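Local coordinates for protein oxaloacetate acetyl hydrolase (Cryphonectria parasitica, PDB 3LYE) that belongs to the phosphoenolpyruvate phosphomutase family of TIM-barrel proteins and assembles as four copies of the chain, at residues V28-Y33 with R39-L44; D34-R39 with V280-V285; G55-A58 with P64-A67; I231-A236 with R242-S247; R259-R264 with V271-G276. All coordinates share one frame; numbering follows the deposited sequence.

Contact 1. Residues V28-Y33 with R39-L44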
# COMPACT_ATOMS: atom_id res chain seq x y z
N VAL A 28 12.88 14.73 24.53
CA VAL A 28 12.77 15.64 23.41
C VAL A 28 12.61 14.84 22.13
O VAL A 28 13.49 14.09 21.73
CB VAL A 28 14.01 16.56 23.39
CG1 VAL A 28 14.09 17.37 22.12
CG2 VAL A 28 14.04 17.45 24.64
N CYS A 29 11.50 15.08 21.44
CA CYS A 29 11.17 14.37 20.22
C CYS A 29 10.92 15.26 19.05
O CYS A 29 9.86 15.86 18.95
CB CYS A 29 9.89 13.55 20.48
SG CYS A 29 9.86 12.51 21.96
N PRO A 30 11.87 15.31 18.14
CA PRO A 30 11.64 16.16 16.98
C PRO A 30 10.58 15.54 16.06
O PRO A 30 10.52 14.31 15.91
CB PRO A 30 12.99 16.14 16.26
CG PRO A 30 13.62 14.88 16.71
CD PRO A 30 13.20 14.71 18.15
N GLY A 31 9.75 16.40 15.48
CA GLY A 31 8.74 15.94 14.54
C GLY A 31 9.35 15.63 13.19
O GLY A 31 9.91 16.49 12.55
N VAL A 32 9.22 14.39 12.79
CA VAL A 32 9.70 13.83 11.55
C VAL A 32 8.49 13.38 10.74
O VAL A 32 7.44 13.10 11.28
CB VAL A 32 10.76 12.75 11.75
CG1 VAL A 32 11.95 13.30 12.52
CG2 VAL A 32 10.19 11.56 12.44
N TYR A 33 8.69 13.23 9.43
CA TYR A 33 7.58 12.92 8.57
C TYR A 33 7.87 12.02 7.39
O TYR A 33 6.95 11.69 6.62
CB TYR A 33 7.05 14.24 7.98
CG TYR A 33 8.00 14.97 7.09
CD1 TYR A 33 8.03 14.71 5.73
CD2 TYR A 33 8.87 15.92 7.59
CE1 TYR A 33 8.90 15.36 4.90
CE2 TYR A 33 9.75 16.59 6.75
CZ TYR A 33 9.77 16.30 5.40
OH TYR A 33 10.61 17.02 4.57
N ARG A 39 15.87 9.81 9.38
CA ARG A 39 17.28 9.41 9.36
C ARG A 39 18.18 10.54 9.85
O ARG A 39 19.20 10.30 10.47
CB ARG A 39 17.68 9.00 7.94
CG ARG A 39 17.19 7.63 7.50
CD ARG A 39 17.87 6.49 8.23
NE ARG A 39 17.65 5.26 7.49
CZ ARG A 39 18.16 4.08 7.83
NH1 ARG A 39 17.89 3.04 7.07
NH2 ARG A 39 18.91 3.96 8.92
N THR A 40 17.79 11.78 9.57
CA THR A 40 18.60 12.92 10.00
C THR A 40 18.54 13.05 11.53
O THR A 40 19.54 13.27 12.20
CB THR A 40 18.20 14.22 9.31
OG1 THR A 40 18.28 14.05 7.89
CG2 THR A 40 19.13 15.35 9.64
N ALA A 41 17.35 12.92 12.09
CA ALA A 41 17.20 12.98 13.55
C ALA A 41 18.02 11.86 14.20
O ALA A 41 18.61 12.03 15.25
CB ALA A 41 15.75 12.88 13.93
N MET A 42 18.05 10.69 13.55
CA MET A 42 18.81 9.54 14.05
C MET A 42 20.31 9.83 13.99
O MET A 42 21.03 9.56 14.95
CB MET A 42 18.50 8.28 13.25
CG MET A 42 17.07 7.80 13.44
SD MET A 42 16.45 6.66 12.17
CE MET A 42 17.36 5.18 12.53
N GLU A 43 20.77 10.40 12.89
CA GLU A 43 22.17 10.75 12.70
C GLU A 43 22.64 11.67 13.83
O GLU A 43 23.76 11.55 14.34
CB GLU A 43 22.33 11.56 11.39
CG GLU A 43 23.70 12.19 11.13
CD GLU A 43 23.77 13.15 9.93
OE1 GLU A 43 24.90 13.64 9.65
OE2 GLU A 43 22.76 13.44 9.28
N LEU A 44 21.75 12.56 14.26
CA LEU A 44 22.07 13.54 15.29
C LEU A 44 21.94 13.05 16.70
O LEU A 44 22.24 13.79 17.64
CB LEU A 44 21.27 14.83 15.04
CG LEU A 44 21.59 15.52 13.69
CD1 LEU A 44 20.57 16.61 13.40
CD2 LEU A 44 23.02 16.04 13.64
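Pro-30 and Val-32 meet Ala-41 in a small, buried, purely apolar contact between the first strand of the TIM barrel and the helix that follows it. Strand 27-32, helix 35-43 and strand 49-51 form a beta-alpha-beta unit, and this is the packing of its helix on its first strand. The backbones approach most closely at Pro-30 and Ala-41, whose CA atoms are 7.3 Å apart. Pro-30 and Val-32 are two positions apart on the strand, so they face the helix on the same side. Ala-41 offers them one methyl, and that small group supplies nearly all of the helix side of the contact. The strand is held in the sheet by backbone bonds of Cys-29 to Phe-246 and of Val-32 to Tyr-50. Leu-262 of the second subunit also packs on Pro-30, so a neighbouring chain borders this layer. Val-32 has CG1 beside its own backbone N (chi1 -58°), and this turns that branch toward the helix. The Ala-41 CB thus rests against two strand carbons: the ring atom CG of Pro-30 at 4.0 Å and the branch CG1 of Val-32 at 4.1 Å.

Contact 2. Residues D34-R39 with V280-V285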
# COMPACT_ATOMS: atom_id res chain seq x y z
N ASP A 34 9.11 11.59 7.25
CA ASP A 34 9.53 10.74 6.14
C ASP A 34 10.85 10.10 6.49
O ASP A 34 11.37 10.29 7.61
CB ASP A 34 9.57 11.50 4.81
CG ASP A 34 10.80 12.38 4.65
OD1 ASP A 34 11.18 12.63 3.48
OD2 ASP A 34 11.38 12.82 5.67
N GLY A 35 11.41 9.36 5.55
CA GLY A 35 12.64 8.66 5.83
C GLY A 35 13.85 9.57 5.99
O GLY A 35 14.67 9.35 6.87
N LEU A 36 13.92 10.62 5.19
CA LEU A 36 15.03 11.53 5.27
C LEU A 36 15.03 12.29 6.59
O LEU A 36 16.05 12.38 7.27
CB LEU A 36 15.00 12.49 4.10
CG LEU A 36 16.16 13.48 4.05
CD1 LEU A 36 17.52 12.77 3.87
CD2 LEU A 36 15.95 14.53 3.01
N SER A 37 13.90 12.87 6.95
CA SER A 37 13.82 13.61 8.21
C SER A 37 14.10 12.67 9.40
O SER A 37 14.85 13.02 10.32
CB SER A 37 12.47 14.31 8.39
OG SER A 37 11.39 13.42 8.26
N ALA A 38 13.55 11.47 9.38
CA ALA A 38 13.80 10.53 10.46
C ALA A 38 15.28 10.11 10.53
O ALA A 38 15.89 10.08 11.62
CB ALA A 38 12.92 9.30 10.31
N ARG A 39 15.87 9.81 9.38
CA ARG A 39 17.28 9.41 9.36
C ARG A 39 18.18 10.54 9.85
O ARG A 39 19.20 10.30 10.47
CB ARG A 39 17.68 9.00 7.94
CG ARG A 39 17.19 7.63 7.50
CD ARG A 39 17.87 6.49 8.23
NE ARG A 39 17.65 5.26 7.49
CZ ARG A 39 18.16 4.08 7.83
NH1 ARG A 39 17.89 3.04 7.07
NH2 ARG A 39 18.91 3.96 8.92
N VAL A 280 26.26 10.47 -2.18
CA VAL A 280 26.76 9.49 -1.22
C VAL A 280 26.51 9.93 0.22
O VAL A 280 26.21 9.08 1.06
CB VAL A 280 28.26 9.08 -1.47
CG1 VAL A 280 29.20 10.24 -1.28
CG2 VAL A 280 28.72 7.94 -0.59
N ARG A 281 26.64 11.21 0.53
CA ARG A 281 26.38 11.61 1.90
C ARG A 281 24.91 11.32 2.24
O ARG A 281 24.59 10.86 3.31
CB ARG A 281 26.64 13.09 2.13
CG ARG A 281 26.42 13.52 3.58
CD ARG A 281 26.94 14.86 3.91
NE ARG A 281 26.43 15.28 5.22
CZ ARG A 281 26.63 16.49 5.72
NH1 ARG A 281 27.36 17.37 5.04
NH2 ARG A 281 26.12 16.81 6.88
N LEU A 282 23.99 11.63 1.32
CA LEU A 282 22.57 11.37 1.54
C LEU A 282 22.33 9.86 1.71
O LEU A 282 21.56 9.44 2.57
CB LEU A 282 21.77 11.92 0.37
CG LEU A 282 21.78 13.45 0.29
CD1 LEU A 282 21.31 13.91 -1.10
CD2 LEU A 282 20.99 14.06 1.46
N PHE A 283 23.03 9.04 0.92
CA PHE A 283 22.86 7.59 1.04
C PHE A 283 23.37 7.12 2.39
O PHE A 283 22.78 6.25 3.02
CB PHE A 283 23.55 6.85 -0.08
CG PHE A 283 23.00 7.15 -1.44
CD1 PHE A 283 21.67 7.49 -1.62
CD2 PHE A 283 23.83 7.12 -2.54
CE1 PHE A 283 21.19 7.81 -2.89
CE2 PHE A 283 23.35 7.42 -3.83
CZ PHE A 283 22.03 7.77 -3.99
N GLU A 284 24.48 7.70 2.84
CA GLU A 284 25.03 7.32 4.14
C GLU A 284 24.03 7.68 5.26
O GLU A 284 23.82 6.91 6.18
CB GLU A 284 26.39 8.00 4.36
CG GLU A 284 27.49 7.46 3.45
CD GLU A 284 28.76 8.29 3.46
OE1 GLU A 284 29.80 7.73 3.04
OE2 GLU A 284 28.71 9.49 3.82
N VAL A 285 23.40 8.85 5.15
CA VAL A 285 22.43 9.25 6.16
C VAL A 285 21.28 8.24 6.13
O VAL A 285 20.75 7.84 7.15
CB VAL A 285 21.91 10.68 5.87
CG1 VAL A 285 20.61 11.00 6.63
CG2 VAL A 285 23.01 11.72 6.11
O HOH W 1 20.97 8.42 9.82
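Helix 35-43 and helix 279-285 come closest at Arg-39 and Val-285, whose CA atoms are 6.1 Å apart. A water joins the two backbones there. It donates to Arg-39 O and to Val-285 O, each at 2.7 Å, so one molecule bridges the two carbonyls. The aliphatic part of Arg-39 lies against the end of the other helix. Its CB is 3.8 Å from Val-285 CG1, and its CD is 3.4 Å from Val-285 O. The chain of Arg-39 bends at chi2 (-69°), which folds CB, CG and CD round that carbonyl oxygen. The charged end goes further, and its NE is hydrogen-bonded to Gly-62 O of the second subunit. One turn back along each helix, Leu-36 CD1 and Leu-282 CD2 touch loosely at 4.4 Å.

The start of helix 35-43 is fixed by Asp-34, its N-cap. Ser-37 N donates to Asp-34 OD2 over 2.8 Å from the syn side, somewhat out of the carboxylate plane. Ser-37 OG gives the same oxygen a second bond, nearly along its C-O axis. Asp-34 OD1 is hydrogen-bonded to Ser-59 of the second subunit.

Helix 279-285, near the C-terminus, therefore returns to the first helix of its own barrel. Helix 251-268 of the second subunit packs on it through Tyr-255, which touches both Leu-282 and Val-285. That packing is consistent with the exchange of the eighth barrel helix between subunits, as in the helix-swapped dimers known in the phosphoenolpyruvate mutase superfamily.

Contact 3. Residues G55-A58 with P64-A67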
# COMPACT_ATOMS: atom_id res chain seq x y z
N GLY A 55 2.68 16.25 8.74
CA GLY A 55 3.84 15.98 7.90
C GLY A 55 3.62 14.72 7.08
O GLY A 55 3.98 14.69 5.89
N THR A 56 3.07 13.69 7.69
CA THR A 56 2.80 12.47 6.95
C THR A 56 1.84 12.79 5.79
O THR A 56 2.04 12.35 4.65
CB THR A 56 2.27 11.36 7.82
OG1 THR A 56 3.17 11.02 8.89
CG2 THR A 56 1.79 10.29 7.11
N THR A 57 0.82 13.60 6.07
CA THR A 57 -0.14 13.95 5.05
C THR A 57 0.48 14.77 3.92
O THR A 57 0.25 14.51 2.74
CB THR A 57 -1.34 14.69 5.66
OG1 THR A 57 -1.91 13.88 6.71
CG2 THR A 57 -2.42 14.89 4.64
N ALA A 58 1.26 15.78 4.30
CA ALA A 58 1.88 16.61 3.30
C ALA A 58 2.86 15.84 2.44
O ALA A 58 2.88 16.02 1.21
CB ALA A 58 2.60 17.76 3.97
N PRO A 64 -3.43 18.80 2.67
CA PRO A 64 -3.46 19.51 3.94
C PRO A 64 -3.92 18.58 5.05
O PRO A 64 -4.53 17.55 4.81
CB PRO A 64 -4.50 20.60 3.73
CG PRO A 64 -5.26 20.23 2.55
CD PRO A 64 -4.55 19.18 1.79
N ASP A 65 -3.74 19.03 6.29
CA ASP A 65 -4.07 18.23 7.48
C ASP A 65 -5.54 18.32 7.83
O ASP A 65 -5.89 18.89 8.84
CB ASP A 65 -3.17 18.74 8.62
CG ASP A 65 -3.17 17.84 9.82
OD1 ASP A 65 -2.91 18.37 10.92
OD2 ASP A 65 -3.42 16.64 9.68
N LEU A 66 -6.37 17.68 7.00
CA LEU A 66 -7.82 17.69 7.13
C LEU A 66 -8.44 16.29 7.15
O LEU A 66 -9.39 15.99 6.44
CB LEU A 66 -8.40 18.52 6.00
CG LEU A 66 -8.01 20.00 6.01
CD1 LEU A 66 -8.42 20.70 4.73
CD2 LEU A 66 -8.65 20.68 7.21
N ALA A 67 -7.87 15.41 7.95
CA ALA A 67 -8.35 14.03 8.08
C ALA A 67 -8.37 13.29 6.76
O ALA A 67 -9.26 12.52 6.45
CB ALA A 67 -9.71 13.99 8.74
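The threonine Thr-57 meets Pro-64 with its methyl and not with its hydroxyl. Thr-57 CG2 sits 3.4 Å from Pro-64 O, and this van der Waals touch on a backbone oxygen is the main contact between helix 53-61 and the loop after it. The methyl lies anti to the backbone N of Thr-57, and the hydroxyl lies beside that N (chi1 -56°). The hydroxyl can then turn back along the helix, where OG1 is hydrogen-bonded to Gly-53 O. At 4.3 Å, Thr-57 OG1 and Asp-65 OD2 are too far apart for a direct bond.

The carbonyl of Pro-64 has a second task. It accepts from Leu-66 N over 2.9 Å, which closes an inverse gamma turn centred on Asp-65. At this turn the CA atoms of Thr-57 and Asp-65 are 6.3 Å apart. The Asp-65 side chain is also about 4 Å from a bound calcium ion, too far for direct coordination.

One residue earlier on the helix, Thr-56 OG1 is hydrogen-bonded to Thr-52 O and to Asn-77. Gln-63 and Ala-69 of the loop also touch Thr-57.

Helix 53-61 begins straight after strand 49-51, at the C-terminal ends of the barrel strands, and the loop leads on to helix 71-82. Cys-286 of the second subunit packs on Ala-58 and Pro-64, and Phe-283 of that subunit packs on Asp-65. Leu-66 packs on Leu-288 of the second subunit and on Ile-103 of the third.

Contact 4. Residues I231-A236 with R242-S247; sequences ITVEEA and RIMIFS
Met-244 carries most of the strand side of this contact, reaching from strand 243-247 to the start of helix 233-239. Its CB points at the helix. CG lies anti to the backbone N (chi1 -175°), and the rest of the chain stays extended, so it reaches straight across. SD meets the Ala-236 methyl, CB, at 3.5 Å and passes 4.1 Å from Val-233 CA. The tip, CE, lies 3.3 Å from Ile-231 O, in front of the first helical turn. Beside it, Val-233 CG2 touches Phe-246 CZ at 3.7 Å, the two side chains crossing at about a right angle. Thr-232 and Glu-235 form a capping box at the helix start. Thr-232 N donates to Glu-235 OE1 at 2.9 Å, and Glu-235 N donates to Thr-232 OG1 at 3.1 Å. Lys-203 forms a salt bridge with the other carboxylate oxygen of Glu-235. The contact packs a helix on the second strand of the beta-alpha-beta unit formed by 219-223, 233-239 and 243-247. Its chemistry is divided: carbon and sulfur make up most of the layer, with the CE methyl also against a carbonyl oxygen, while the capping box satisfies backbone N-H groups at the helix start.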
# COMPACT_ATOMS: atom_id res chain seq x y z
N ILE A 231 8.12 28.13 24.03
CA ILE A 231 8.60 27.56 25.27
C ILE A 231 9.88 26.78 24.91
O ILE A 231 9.87 25.95 24.01
CB ILE A 231 7.58 26.61 25.93
CG1 ILE A 231 6.32 27.40 26.31
CG2 ILE A 231 8.20 25.96 27.14
CD1 ILE A 231 5.15 26.58 26.81
N THR A 232 11.00 27.10 25.55
CA THR A 232 12.23 26.38 25.23
C THR A 232 12.27 25.04 25.95
O THR A 232 11.47 24.77 26.83
CB THR A 232 13.49 27.15 25.65
OG1 THR A 232 13.55 27.22 27.09
CG2 THR A 232 13.48 28.57 25.11
N VAL A 233 13.21 24.19 25.54
CA VAL A 233 13.36 22.89 26.15
C VAL A 233 13.67 23.09 27.65
O VAL A 233 13.08 22.44 28.50
CB VAL A 233 14.46 22.10 25.45
CG1 VAL A 233 14.94 20.92 26.29
CG2 VAL A 233 14.00 21.66 24.04
N GLU A 234 14.57 24.02 27.97
CA GLU A 234 14.91 24.25 29.38
C GLU A 234 13.70 24.69 30.17
O GLU A 234 13.52 24.26 31.30
CB GLU A 234 16.00 25.31 29.48
CG GLU A 234 17.34 24.80 29.03
CD GLU A 234 18.46 25.81 29.24
OE1 GLU A 234 18.26 26.77 30.03
OE2 GLU A 234 19.53 25.64 28.62
N GLU A 235 12.89 25.58 29.61
CA GLU A 235 11.69 26.05 30.28
C GLU A 235 10.67 24.93 30.50
O GLU A 235 10.07 24.82 31.58
CB GLU A 235 11.04 27.19 29.49
CG GLU A 235 11.79 28.52 29.56
CD GLU A 235 11.24 29.56 28.61
OE1 GLU A 235 10.65 29.19 27.58
OE2 GLU A 235 11.42 30.76 28.88
N ALA A 236 10.44 24.11 29.48
CA ALA A 236 9.48 23.01 29.61
C ALA A 236 9.94 22.04 30.68
O ALA A 236 9.14 21.53 31.44
CB ALA A 236 9.27 22.31 28.27
N ARG A 242 7.26 15.93 30.93
CA ARG A 242 8.12 14.76 30.78
C ARG A 242 8.46 14.46 29.33
O ARG A 242 9.44 13.78 29.07
CB ARG A 242 7.53 13.52 31.45
CG ARG A 242 7.55 13.64 32.97
CD ARG A 242 8.96 13.87 33.58
NE ARG A 242 9.96 13.07 32.94
CZ ARG A 242 10.04 11.74 32.97
NH1 ARG A 242 9.17 11.04 33.71
NH2 ARG A 242 10.97 11.12 32.23
N ILE A 243 7.62 14.90 28.40
CA ILE A 243 7.89 14.69 26.98
C ILE A 243 7.58 16.01 26.28
O ILE A 243 6.65 16.71 26.67
CB ILE A 243 7.03 13.57 26.34
CG1 ILE A 243 7.14 12.28 27.16
CG2 ILE A 243 7.39 13.37 24.84
CD1 ILE A 243 6.20 11.16 26.68
N MET A 244 8.35 16.34 25.23
CA MET A 244 8.10 17.55 24.46
C MET A 244 8.31 17.14 23.01
O MET A 244 9.36 16.63 22.64
CB MET A 244 9.04 18.68 24.84
CG MET A 244 8.75 19.98 24.16
SD MET A 244 9.76 21.26 24.92
CE MET A 244 9.25 22.73 24.02
N ILE A 245 7.28 17.33 22.20
CA ILE A 245 7.31 16.98 20.79
C ILE A 245 7.34 18.26 20.00
O ILE A 245 6.78 19.27 20.41
CB ILE A 245 6.17 16.03 20.39
CG1 ILE A 245 4.80 16.70 20.47
CG2 ILE A 245 6.23 14.77 21.28
CD1 ILE A 245 3.68 15.77 20.14
N PHE A 246 7.98 18.20 18.84
CA PHE A 246 8.13 19.37 18.01
C PHE A 246 7.50 19.25 16.63
O PHE A 246 8.14 18.83 15.66
CB PHE A 246 9.64 19.67 17.94
CG PHE A 246 10.21 20.14 19.23
CD1 PHE A 246 10.35 21.49 19.49
CD2 PHE A 246 10.60 19.24 20.19
CE1 PHE A 246 10.85 21.92 20.70
CE2 PHE A 246 11.08 19.68 21.41
CZ PHE A 246 11.22 21.02 21.66
N SER A 247 6.22 19.63 16.57
CA SER A 247 5.44 19.62 15.34
C SER A 247 6.03 20.67 14.40
O SER A 247 6.34 21.78 14.78
CB SER A 247 3.97 19.89 15.61
OG SER A 247 3.47 18.91 16.49

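Contact 5. Residues R259-R264 with V271-G276. With CA (calcium ion), chain C.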
# COMPACT_ATOMS: atom_id res chain seq x y z
N ARG A 259 11.93 25.62 -1.45
CA ARG A 259 11.43 26.78 -2.17
C ARG A 259 12.53 27.71 -2.64
O ARG A 259 12.57 28.12 -3.80
CB ARG A 259 10.44 27.55 -1.33
CG ARG A 259 9.65 28.55 -2.11
CD ARG A 259 8.86 29.45 -1.21
NE ARG A 259 7.77 30.06 -1.96
CZ ARG A 259 7.90 31.08 -2.82
NH1 ARG A 259 6.84 31.52 -3.45
NH2 ARG A 259 9.08 31.64 -3.07
N GLU A 260 13.44 28.05 -1.74
CA GLU A 260 14.54 28.95 -2.10
C GLU A 260 15.40 28.33 -3.20
O GLU A 260 15.85 29.02 -4.12
CB GLU A 260 15.42 29.23 -0.87
CG GLU A 260 16.58 30.18 -1.13
CD GLU A 260 17.08 30.86 0.14
OE1 GLU A 260 16.79 30.35 1.24
OE2 GLU A 260 17.75 31.92 0.01
N THR A 261 15.63 27.03 -3.14
CA THR A 261 16.45 26.37 -4.15
C THR A 261 15.76 26.36 -5.50
O THR A 261 16.36 26.63 -6.54
CB THR A 261 16.79 24.95 -3.73
OG1 THR A 261 17.59 24.99 -2.55
CG2 THR A 261 17.53 24.22 -4.81
N LEU A 262 14.48 26.03 -5.50
CA LEU A 262 13.73 25.98 -6.76
C LEU A 262 13.58 27.37 -7.39
O LEU A 262 13.53 27.50 -8.61
CB LEU A 262 12.41 25.24 -6.55
CG LEU A 262 12.53 23.75 -6.27
CD1 LEU A 262 11.12 23.21 -6.14
CD2 LEU A 262 13.32 23.09 -7.40
N VAL A 263 13.50 28.41 -6.57
CA VAL A 263 13.40 29.79 -7.10
C VAL A 263 14.74 30.06 -7.81
O VAL A 263 14.78 30.65 -8.88
CB VAL A 263 13.14 30.82 -5.98
CG1 VAL A 263 13.48 32.23 -6.44
CG2 VAL A 263 11.70 30.74 -5.55
N ARG A 264 15.86 29.65 -7.21
CA ARG A 264 17.18 29.83 -7.82
C ARG A 264 17.24 29.06 -9.14
O ARG A 264 17.76 29.56 -10.12
CB ARG A 264 18.28 29.35 -6.87
CG ARG A 264 19.69 29.61 -7.36
CD ARG A 264 20.69 28.98 -6.41
NE ARG A 264 20.49 29.52 -5.07
CZ ARG A 264 20.23 28.84 -3.96
NH1 ARG A 264 20.19 27.51 -3.88
NH2 ARG A 264 20.04 29.54 -2.87
N VAL A 271 20.92 24.88 -9.45
CA VAL A 271 20.36 24.44 -8.16
C VAL A 271 21.15 25.10 -7.04
O VAL A 271 20.59 25.63 -6.08
CB VAL A 271 20.37 22.93 -8.08
CG1 VAL A 271 20.00 22.40 -6.70
CG2 VAL A 271 19.41 22.36 -9.14
N GLY A 272 22.47 25.07 -7.12
CA GLY A 272 23.29 25.73 -6.11
C GLY A 272 23.36 25.27 -4.68
O GLY A 272 23.57 26.08 -3.76
N THR A 273 23.26 23.97 -4.48
CA THR A 273 23.33 23.41 -3.15
C THR A 273 24.78 23.24 -2.69
O THR A 273 25.63 22.84 -3.48
CB THR A 273 22.65 22.02 -3.12
OG1 THR A 273 21.32 22.11 -3.68
CG2 THR A 273 22.59 21.46 -1.73
N PRO A 274 25.08 23.59 -1.44
CA PRO A 274 26.44 23.42 -0.92
C PRO A 274 26.98 22.07 -1.38
O PRO A 274 26.35 21.03 -1.18
CB PRO A 274 26.26 23.53 0.58
CG PRO A 274 25.14 24.53 0.70
CD PRO A 274 24.21 24.25 -0.44
N ASP A 275 28.21 22.09 -1.88
CA ASP A 275 28.84 20.91 -2.46
C ASP A 275 29.08 19.68 -1.60
O ASP A 275 29.37 18.60 -2.14
CB ASP A 275 30.11 21.30 -3.25
CG ASP A 275 29.84 22.10 -4.51
OD1 ASP A 275 28.66 22.39 -4.82
OD2 ASP A 275 30.85 22.45 -5.19
N GLY A 276 29.07 19.82 -0.28
CA GLY A 276 29.26 18.65 0.56
C GLY A 276 28.00 17.81 0.69
O GLY A 276 28.09 16.72 1.22
CA CA C . 26.48 22.32 -5.56
O HOH W 2 20.22 24.54 -2.52
O HOH W 3 26.46 24.64 -5.98
O HOH W 4 27.36 21.99 -7.68
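Arg-264 and Val-271 share the one direct hydrogen bond between helix 251-268 and the loop after it. Arg-264 NH1 donates to Val-271 O over 2.9 Å, with a nearly straight N-H...O angle of 170°. The donor lies in the carbonyl plane, and the oxygen lies in the guanidinium plane, so the oxygen meets the guanidinium at its edge. A bend at chi3 (-58°) brings the guanidinium back to the loop. Thr-261, one turn earlier, adds an apolar touch: its CG2 is 3.6 Å from Val-271 CG1.

A water forms the next layer. It donates to Thr-261 OG1 over 2.7 Å and is hydrogen-bonded to Thr-273 OG1 at 2.9 Å. Arg-264 NH1 gives it a further, weak bond. Thr-261 OG1 is itself hydrogen-bonded to Ala-257 O, so the helix backbone positions the hydroxyl that holds the water. Gly-272 has a positive phi and takes the loop close past CD of Arg-264.

Beyond the water, the loop turns to a calcium ion. Thr-273 O and Asp-275 OD1 each bind the metal at 2.3 Å, and two waters add to its shell. Glu-224 OE1 and Asn-225 OD1 of the second subunit bring the ligands to six. Arg-259 of this helix also forms a salt bridge with Glu-43 of that subunit.

This is an intersubunit calcium site: the loop after the eighth barrel helix supplies half of the protein ligands, and a neighbouring barrel supplies the rest.

How the contacts relate
Contact 1 closes the first short loop, from strand 27-32 to helix 35-43. Contact 2 opens before contact 1 has ended, so the two cross, and they share Arg-39. Contact 2 closes only at 280-285, and contacts 3, 4 and 5 follow in series within its span. Contact 3 ties helix 53-61 to the loop behind it. Contact 4 packs helix 233-239 on strand 243-247, which pairs with strand 27-32 of contact 1; Cys-29 N and Met-244 O are 2.9 Å apart. Contact 5 folds the chain back after helix 251-268 and leads directly into helix 279-285 of contact 2. All five contacts touch the second subunit.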